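Local coordinates for protein prephenate dehydratase (Arthrobacter aurescens, PDB 3MWB) that binds L-phenylalanine at its ACT domain and probably converts prephenate to phenylpyruvate, with release of carbon dioxide and water, for phenylalanine biosynthesis, at residues A[37-40]-A[41-44]; A[117-120]-A[121-125]; A[219-222]-A[223-227]; A[269-272]-A[273-276]. All coordinates share one frame; numbering follows the deposited sequence. Where two conformers were deposited one is given.

Contact 1 of 4, residues A[37-40]-A[41-44]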
# COMPACT_ATOMS: atom_id res chain seq x y z
N CYS A 37 -15.94 5.76 -41.88
CA CYS A 37 -17.12 5.28 -41.17
C CYS A 37 -17.72 6.42 -40.38
O CYS A 37 -17.00 7.32 -39.95
CB CYS A 37 -16.79 4.11 -40.25
SG CYS A 37 -16.27 2.66 -41.15
N THR A 38 -19.04 6.37 -40.21
CA THR A 38 -19.83 7.39 -39.52
C THR A 38 -19.30 7.68 -38.11
O THR A 38 -19.20 8.83 -37.70
CB THR A 38 -21.30 6.92 -39.36
OG1 THR A 38 -21.89 6.75 -40.66
CG2 THR A 38 -22.10 7.94 -38.59
N ASN A 39 -19.02 6.61 -37.36
CA ASN A 39 -18.55 6.76 -35.99
C ASN A 39 -17.53 5.71 -35.60
O ASN A 39 -17.24 4.79 -36.38
CB ASN A 39 -19.74 6.85 -34.99
CG ASN A 39 -20.66 5.66 -35.07
OD1 ASN A 39 -20.23 4.54 -35.30
ND2 ASN A 39 -21.96 5.89 -34.86
N VAL A 40 -16.94 5.87 -34.42
CA VAL A 40 -15.98 4.91 -33.92
C VAL A 40 -16.54 3.48 -33.84
O VAL A 40 -15.85 2.54 -34.23
CB VAL A 40 -15.34 5.38 -32.57
CG1 VAL A 40 -14.75 4.21 -31.81
CG2 VAL A 40 -14.28 6.44 -32.88
N ASN A 41 -17.77 3.32 -33.33
CA ASN A 41 -18.31 1.97 -33.21
C ASN A 41 -18.42 1.29 -34.57
O ASN A 41 -18.00 0.15 -34.72
CB ASN A 41 -19.64 1.90 -32.47
CG ASN A 41 -19.97 0.45 -32.04
OD1 ASN A 41 -19.21 -0.17 -31.27
ND2 ASN A 41 -21.06 -0.10 -32.57
N THR A 42 -18.96 2.01 -35.56
CA THR A 42 -19.09 1.49 -36.92
C THR A 42 -17.73 1.11 -37.50
O THR A 42 -17.61 0.07 -38.17
CB THR A 42 -19.81 2.50 -37.84
OG1 THR A 42 -21.15 2.67 -37.36
CG2 THR A 42 -19.90 1.98 -39.28
N ALA A 43 -16.70 1.92 -37.23
CA ALA A 43 -15.34 1.59 -37.68
C ALA A 43 -14.89 0.25 -37.10
O ALA A 43 -14.36 -0.61 -37.82
CB ALA A 43 -14.33 2.71 -37.30
N LEU A 44 -15.09 0.09 -35.79
CA LEU A 44 -14.64 -1.12 -35.09
C LEU A 44 -15.49 -2.34 -35.44
O LEU A 44 -14.98 -3.46 -35.53
CB LEU A 44 -14.60 -0.89 -33.58
CG LEU A 44 -13.57 0.16 -33.09
CD1 LEU A 44 -13.73 0.42 -31.59
CD2 LEU A 44 -12.14 -0.26 -33.36

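Contact 2 of 4, residues A[117-120]-A[121-125]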
# COMPACT_ATOMS: atom_id res chain seq x y z
N GLN A 117 -9.11 26.05 -30.37
CA GLN A 117 -7.65 26.09 -30.45
C GLN A 117 -7.12 27.12 -31.44
O GLN A 117 -5.91 27.21 -31.61
CB GLN A 117 -7.10 24.76 -30.93
CG GLN A 117 -7.27 23.61 -29.99
CD GLN A 117 -6.61 22.40 -30.56
OE1 GLN A 117 -5.39 22.36 -30.72
NE2 GLN A 117 -7.41 21.40 -30.91
N CYS A 118 -8.00 27.84 -32.13
CA CYS A 118 -7.59 28.84 -33.11
C CYS A 118 -7.97 30.25 -32.70
O CYS A 118 -7.90 31.17 -33.51
CB CYS A 118 -8.16 28.51 -34.49
SG CYS A 118 -7.43 27.03 -35.20
N ARG A 119 -8.34 30.41 -31.43
CA ARG A 119 -8.76 31.69 -30.88
C ARG A 119 -7.81 32.85 -31.11
O ARG A 119 -8.26 33.94 -31.47
CB ARG A 119 -9.07 31.55 -29.37
CG ARG A 119 -10.28 30.64 -29.08
CD ARG A 119 -11.47 31.02 -29.98
NE ARG A 119 -11.79 32.43 -29.83
CZ ARG A 119 -12.48 32.95 -28.82
NH1 ARG A 119 -12.97 32.17 -27.86
NH2 ARG A 119 -12.70 34.26 -28.77
N LEU A 120 -6.52 32.63 -30.90
CA LEU A 120 -5.54 33.72 -30.91
C LEU A 120 -5.49 34.42 -32.26
O LEU A 120 -5.67 35.63 -32.36
CB LEU A 120 -4.14 33.23 -30.52
CG LEU A 120 -3.90 32.85 -29.06
CD1 LEU A 120 -2.58 32.08 -28.92
CD2 LEU A 120 -3.95 34.07 -28.15
N TRP A 121 -5.26 33.62 -33.30
CA TRP A 121 -5.23 34.09 -34.67
C TRP A 121 -6.57 34.70 -35.09
O TRP A 121 -6.61 35.81 -35.63
CB TRP A 121 -4.85 32.94 -35.59
CG TRP A 121 -4.47 33.38 -36.95
CD1 TRP A 121 -3.21 33.63 -37.41
CD2 TRP A 121 -5.36 33.66 -38.03
NE1 TRP A 121 -3.27 34.03 -38.72
CE2 TRP A 121 -4.57 34.06 -39.13
CE3 TRP A 121 -6.75 33.60 -38.19
CZ2 TRP A 121 -5.13 34.40 -40.36
CZ3 TRP A 121 -7.30 33.94 -39.41
CH2 TRP A 121 -6.49 34.34 -40.48
N VAL A 122 -7.67 33.99 -34.86
CA VAL A 122 -8.98 34.51 -35.25
C VAL A 122 -9.33 35.84 -34.57
O VAL A 122 -9.70 36.79 -35.26
CB VAL A 122 -10.12 33.45 -35.07
CG1 VAL A 122 -11.49 34.10 -35.18
CG2 VAL A 122 -9.98 32.33 -36.10
N ASP A 123 -9.19 35.93 -33.24
CA ASP A 123 -9.46 37.20 -32.53
C ASP A 123 -8.63 38.36 -33.07
O ASP A 123 -9.08 39.51 -33.11
CB ASP A 123 -9.16 37.09 -31.03
CG ASP A 123 -10.13 36.20 -30.29
OD1 ASP A 123 -11.15 35.75 -30.87
OD2 ASP A 123 -9.87 35.96 -29.10
N GLU A 124 -7.39 38.06 -33.45
CA GLU A 124 -6.46 39.09 -33.92
C GLU A 124 -6.78 39.54 -35.34
O GLU A 124 -6.88 40.73 -35.60
CB GLU A 124 -5.02 38.59 -33.82
CG GLU A 124 -3.98 39.55 -34.38
CD GLU A 124 -3.81 40.82 -33.54
OE1 GLU A 124 -4.23 40.82 -32.36
OE2 GLU A 124 -3.27 41.82 -34.07
N HIS A 125 -6.99 38.57 -36.23
CA HIS A 125 -7.11 38.86 -37.66
C HIS A 125 -8.53 38.87 -38.20
O HIS A 125 -8.77 39.52 -39.22
CB HIS A 125 -6.22 37.91 -38.46
CG HIS A 125 -4.77 38.01 -38.09
ND1 HIS A 125 -4.05 39.17 -38.24
CD2 HIS A 125 -3.93 37.10 -37.54
CE1 HIS A 125 -2.81 38.97 -37.81
NE2 HIS A 125 -2.72 37.72 -37.39

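Contact 3 of 4, residues A[219-222]-A[223-227]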
# COMPACT_ATOMS: atom_id res chain seq x y z
N ILE A 219 -5.49 -2.53 -7.82
CA ILE A 219 -5.27 -2.81 -9.25
C ILE A 219 -3.96 -2.17 -9.75
O ILE A 219 -3.15 -2.81 -10.44
CB ILE A 219 -6.49 -2.36 -10.10
CG1 ILE A 219 -7.68 -3.30 -9.85
CG2 ILE A 219 -6.14 -2.32 -11.59
CD1 ILE A 219 -9.07 -2.68 -10.23
N LEU A 220 -3.72 -0.93 -9.35
CA LEU A 220 -2.51 -0.23 -9.76
C LEU A 220 -1.22 -0.83 -9.18
O LEU A 220 -0.17 -0.85 -9.86
CB LEU A 220 -2.62 1.26 -9.45
CG LEU A 220 -3.70 1.97 -10.30
CD1 LEU A 220 -3.44 3.44 -10.41
CD2 LEU A 220 -3.82 1.36 -11.71
N ASP A 221 -1.32 -1.38 -7.97
CA ASP A 221 -0.19 -2.02 -7.32
C ASP A 221 0.35 -3.20 -8.12
O ASP A 221 1.54 -3.48 -8.03
CB ASP A 221 -0.54 -2.49 -5.90
CG ASP A 221 0.70 -2.68 -5.03
OD1 ASP A 221 1.50 -1.74 -4.94
OD2 ASP A 221 0.88 -3.78 -4.45
N GLN A 222 -0.50 -3.87 -8.91
CA GLN A 222 -0.01 -4.95 -9.77
C GLN A 222 1.11 -4.46 -10.69
O GLN A 222 2.10 -5.16 -10.87
CB GLN A 222 -1.14 -5.59 -10.57
CG GLN A 222 -2.26 -6.20 -9.73
CD GLN A 222 -1.75 -7.14 -8.65
OE1 GLN A 222 -0.97 -8.05 -8.91
NE2 GLN A 222 -2.21 -6.91 -7.42
N PHE A 223 0.96 -3.25 -11.23
CA PHE A 223 2.00 -2.59 -12.02
C PHE A 223 3.12 -2.00 -11.15
O PHE A 223 4.30 -2.26 -11.39
CB PHE A 223 1.40 -1.52 -12.94
CG PHE A 223 0.49 -2.08 -14.02
CD1 PHE A 223 1.00 -2.85 -15.05
CD2 PHE A 223 -0.87 -1.82 -14.00
CE1 PHE A 223 0.17 -3.38 -16.04
CE2 PHE A 223 -1.71 -2.33 -14.98
CZ PHE A 223 -1.19 -3.10 -16.01
N ALA A 224 2.76 -1.21 -10.14
CA ALA A 224 3.76 -0.48 -9.36
C ALA A 224 4.71 -1.41 -8.59
O ALA A 224 5.92 -1.16 -8.58
CB ALA A 224 3.09 0.54 -8.41
N SER A 225 4.18 -2.47 -7.98
CA SER A 225 5.01 -3.43 -7.22
C SER A 225 5.99 -4.25 -8.09
O SER A 225 6.88 -4.89 -7.55
CB SER A 225 4.13 -4.37 -6.38
OG SER A 225 3.51 -5.34 -7.21
N ARG A 226 5.80 -4.22 -9.42
CA ARG A 226 6.65 -4.93 -10.36
C ARG A 226 7.45 -3.97 -11.26
O ARG A 226 7.95 -4.36 -12.32
CB ARG A 226 5.81 -5.91 -11.17
CG ARG A 226 5.25 -7.09 -10.32
CD ARG A 226 4.25 -7.87 -11.12
NE ARG A 226 3.69 -8.99 -10.37
CZ ARG A 226 2.57 -8.96 -9.66
NH1 ARG A 226 1.84 -7.85 -9.58
NH2 ARG A 226 2.15 -10.07 -9.04
N GLY A 227 7.52 -2.71 -10.85
CA GLY A 227 8.32 -1.71 -11.56
C GLY A 227 7.76 -1.27 -12.90
O GLY A 227 8.51 -0.80 -13.75

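Contact 4 of 4, residues A[269-272]-A[273-276]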
# COMPACT_ATOMS: atom_id res chain seq x y z
N ARG A 269 -6.26 -12.19 -11.52
CA ARG A 269 -6.67 -12.73 -10.23
C ARG A 269 -7.70 -11.82 -9.53
O ARG A 269 -8.71 -12.30 -9.04
CB ARG A 269 -5.46 -13.07 -9.34
CG ARG A 269 -4.65 -14.26 -9.86
CD ARG A 269 -3.53 -14.74 -8.92
NE ARG A 269 -2.59 -13.69 -8.49
CZ ARG A 269 -1.44 -13.40 -9.08
NH1 ARG A 269 -1.06 -14.05 -10.18
NH2 ARG A 269 -0.66 -12.45 -8.58
N ILE A 270 -7.45 -10.51 -9.53
CA ILE A 270 -8.37 -9.52 -8.91
C ILE A 270 -9.67 -9.38 -9.71
O ILE A 270 -10.77 -9.25 -9.13
CB ILE A 270 -7.73 -8.12 -8.84
CG1 ILE A 270 -6.53 -8.09 -7.89
CG2 ILE A 270 -8.76 -7.04 -8.40
CD1 ILE A 270 -5.63 -6.85 -8.13
N SER A 271 -9.51 -9.42 -11.03
CA SER A 271 -10.58 -9.14 -11.96
C SER A 271 -10.46 -10.07 -13.19
O SER A 271 -9.84 -9.69 -14.19
CB SER A 271 -10.52 -7.66 -12.37
OG SER A 271 -11.65 -7.29 -13.14
N PRO A 272 -11.05 -11.28 -13.11
CA PRO A 272 -10.94 -12.27 -14.20
C PRO A 272 -11.51 -11.82 -15.56
O PRO A 272 -11.17 -12.41 -16.59
CB PRO A 272 -11.73 -13.48 -13.66
CG PRO A 272 -11.75 -13.31 -12.19
CD PRO A 272 -11.71 -11.84 -11.91
N ALA A 273 -12.39 -10.81 -15.57
CA ALA A 273 -12.88 -10.29 -16.83
C ALA A 273 -11.99 -9.20 -17.45
O ALA A 273 -12.42 -8.52 -18.37
CB ALA A 273 -14.35 -9.80 -16.71
N THR A 274 -10.76 -9.04 -16.96
CA THR A 274 -9.79 -8.10 -17.56
C THR A 274 -9.62 -8.37 -19.06
O THR A 274 -9.53 -9.53 -19.49
CB THR A 274 -8.43 -8.14 -16.81
OG1 THR A 274 -8.60 -7.59 -15.50
CG2 THR A 274 -7.36 -7.33 -17.53
N ARG A 275 -9.60 -7.29 -19.85
CA ARG A 275 -9.42 -7.41 -21.28
C ARG A 275 -8.00 -6.99 -21.61
O ARG A 275 -7.51 -5.95 -21.15
CB ARG A 275 -10.40 -6.51 -22.04
CG ARG A 275 -11.86 -6.85 -21.81
CD ARG A 275 -12.75 -5.77 -22.38
NE ARG A 275 -12.74 -5.72 -23.85
CZ ARG A 275 -13.60 -6.37 -24.63
NH1 ARG A 275 -14.54 -7.14 -24.10
NH2 ARG A 275 -13.53 -6.26 -25.95
N PHE A 276 -7.35 -7.82 -22.41
CA PHE A 276 -6.03 -7.47 -22.92
C PHE A 276 -6.17 -6.76 -24.28
O PHE A 276 -6.75 -7.33 -25.22
CB PHE A 276 -5.13 -8.71 -23.02
CG PHE A 276 -3.75 -8.42 -23.56
CD1 PHE A 276 -2.77 -7.82 -22.77
CD2 PHE A 276 -3.44 -8.76 -24.88
CE1 PHE A 276 -1.51 -7.56 -23.25
CE2 PHE A 276 -2.17 -8.51 -25.37
CZ PHE A 276 -1.21 -7.90 -24.57
O HOH W 1 -13.59 -9.16 -13.63
O HOH W 2 -9.94 -12.09 -18.70

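Contact 1 of 4, residues A[37-40]-A[41-44]
Asn39 is the N-cap residue of helix 40-48, just after strand 33-37 in the dehydratase domain, and its side chain caps Thr42 N. The polar part centres on Asn39 OD1, which is gripped by two donors. Thr42 N comes almost straight onto the carbonyl oxygen, 2.8 Å from OD1. The Thr42 hydroxyl also donates, at 2.9 Å from OG1 to OD1, but from above the amide plane (39° out of it). The side chains meet at about a right angle. With CG between the backbone N and the carbonyl carbon (chi1 57°), the amide of Asn39 bends over the first turn to Thr42. Replacing it with an alanine would probably leave Thr42 N without its capping acceptor and set the Thr42 hydroxyl free to turn. Backbone bonds follow: Ala43 N donates to Asn39 O and Leu44 N to Val40 O, each at 3.0 Å.

The apolar part faces the protein interior. Cys37 CB lies 3.9 Å from Thr42 CG2 and 4.1 Å from Ala43 CB, joining the strand end to the first helical turn. Val40 also packs on Ala69 and Val57, and Leu44 on Ala55. These two side chains run side by side, pointing the same way, with Val40 CG1 3.9 Å from Leu44 CD1.

Contact 2 of 4, residues A[117-120]-A[121-125]
Arg119 and Asp123 form an i to i+4 salt bridge along the short helix 119-125, whose N-cap residue is Cys118. Arg119 NH2 donates to Asp123 OD1 at 3.0 Å, and the bond is nearly straight (164°). OD1 lies in the guanidinium plane, at its edge, and uses its syn lone pair, the one on the side of OD2. The two flat groups are turned steeply against each other, with their planes 79° apart. The arginine chain is bent at chi2 (-48°) and again at chi3, which carries the guanidinium forward along the helix to the carboxylate. The same arginine packs on Thr42 of the second subunit.

The backbone ties this pair too, since Asp123 N donates to Arg119 O at 2.8 Å. The arginine would probably stabilise the charge of the carboxylate.

Leu120 is joined to the next turn mainly through its backbone. Its carbonyl accepts from Glu124 N at 3.2 Å. Its own N-H bonds to Asp176 OD1, so a carboxylate from elsewhere in the chain meets the start of the helix. Trp121, also in the helix, packs on Ile174. His125 comes edge-on to one face of the indole, its CD2 3.3 Å above the ring plane and offset toward the rim.

Contact 3 of 4, residues A[219-222]-A[223-227]
Arg226 reaches back to Gln222 and gives a single nitrogen, NH1, to two oxygens of that residue. One is the backbone carbonyl: NH1 lies 3.0 Å from Gln222 O, in the carbonyl plane and on a lone pair. The other is the side-chain amide, with OE1 2.9 Å from NH1. There the donor stands above the amide plane, 49° out of it. The two side chains lie alongside, pointing the same way, with amide and guanidinium planes 45° apart. Gln222 folds at chi2 (-51°), while Arg226 stays extended from CG to NE.

At Ser225 the pattern is reversed: two donors share one acceptor, Asp221 O. Ser225 N and OG each lie 2.8 Å from it, approaching from opposite faces of the carbonyl plane. These contacts close helix 215-224 of the ACT domain. A type I turn from Ala224 to Gly227 overlaps the helix end, and Gly227, with positive phi, is the C-prime residue of a Schellman motif. Phe223 and Leu220 turn instead to the sheet, where both pack on Ile249.

Arg226 also forms a salt bridge through NE to Asp262 of helix 258-270. A methionine in its place would probably leave Asp262 without this salt bridge and both Gln222 oxygens without this donor. The arginine thus satisfies carbonyl oxygens at the helix end, where the positive charge would probably be welcome, and links two helices.

Contact 4 of 4, residues A[269-272]-A[273-276]
Thr274 turns its hydroxyl back toward Ser271, across a type I turn that runs from Ser271 to Thr274. OG1 is anti to the threonine's carbonyl carbon (chi1 -69°), which brings it 2.8 Å from Ser271 O, in the carbonyl plane. Thr274 N donates to the same oxygen at 3.0 Å, from above that plane (44° out of it). One carbonyl takes two donors from one residue, and the OG1 bond probably holds the threonine hydroxyl in place.

The side chains themselves meet lightly, with Thr274 OG1 3.7 Å from Ser271 CB. The serine hydroxyl is used elsewhere. Ser271 OG bonds to Pro207 O and accepts from a water at 2.7 Å. That water in turn accepts from Ala273 N at 2.8 Å, so it ties the serine to the middle of the turn. A second water bridges the carbonyl oxygens of Pro272 and Thr274. Pro272 holds the second position of the turn, where its ring-restricted phi fits.

The turn joins helix 258-270 to strand 275-281, the last helix and strand of the ACT domain's beta-alpha-beta-beta-alpha-beta order. Ser271 and Thr274 both pack on Val206 of the adjacent strand 200-207, and Arg275 makes a backbone bond with Val205. Thr274 also touches Trp305 of the third subunit, while Ile270 rests on Glu218 of helix 215-224.

How the contacts relate
Contacts 3 and 4 are neighbours, with centres 15 Å apart. They touch where the two ACT-domain helices pack: Gln222 NE2 lies 3.5 Å from Ile270 CD1. Arg226 NH2 and Arg269 NH2 are 3.7 Å apart, like charges close together. Contact 3 is the nearer of these two to bound phenylalanine, with the Leu220 side chain about 6 Å away and that of Ser271 about 12 Å. Contacts 1 and 2 share the dehydratase region but stay about 17 Å apart at their nearest atoms within one chain. Across the assembly they do meet, since Asn41 packs on Arg119 of the second subunit. Contacts 3 and 4 both reach the third subunit.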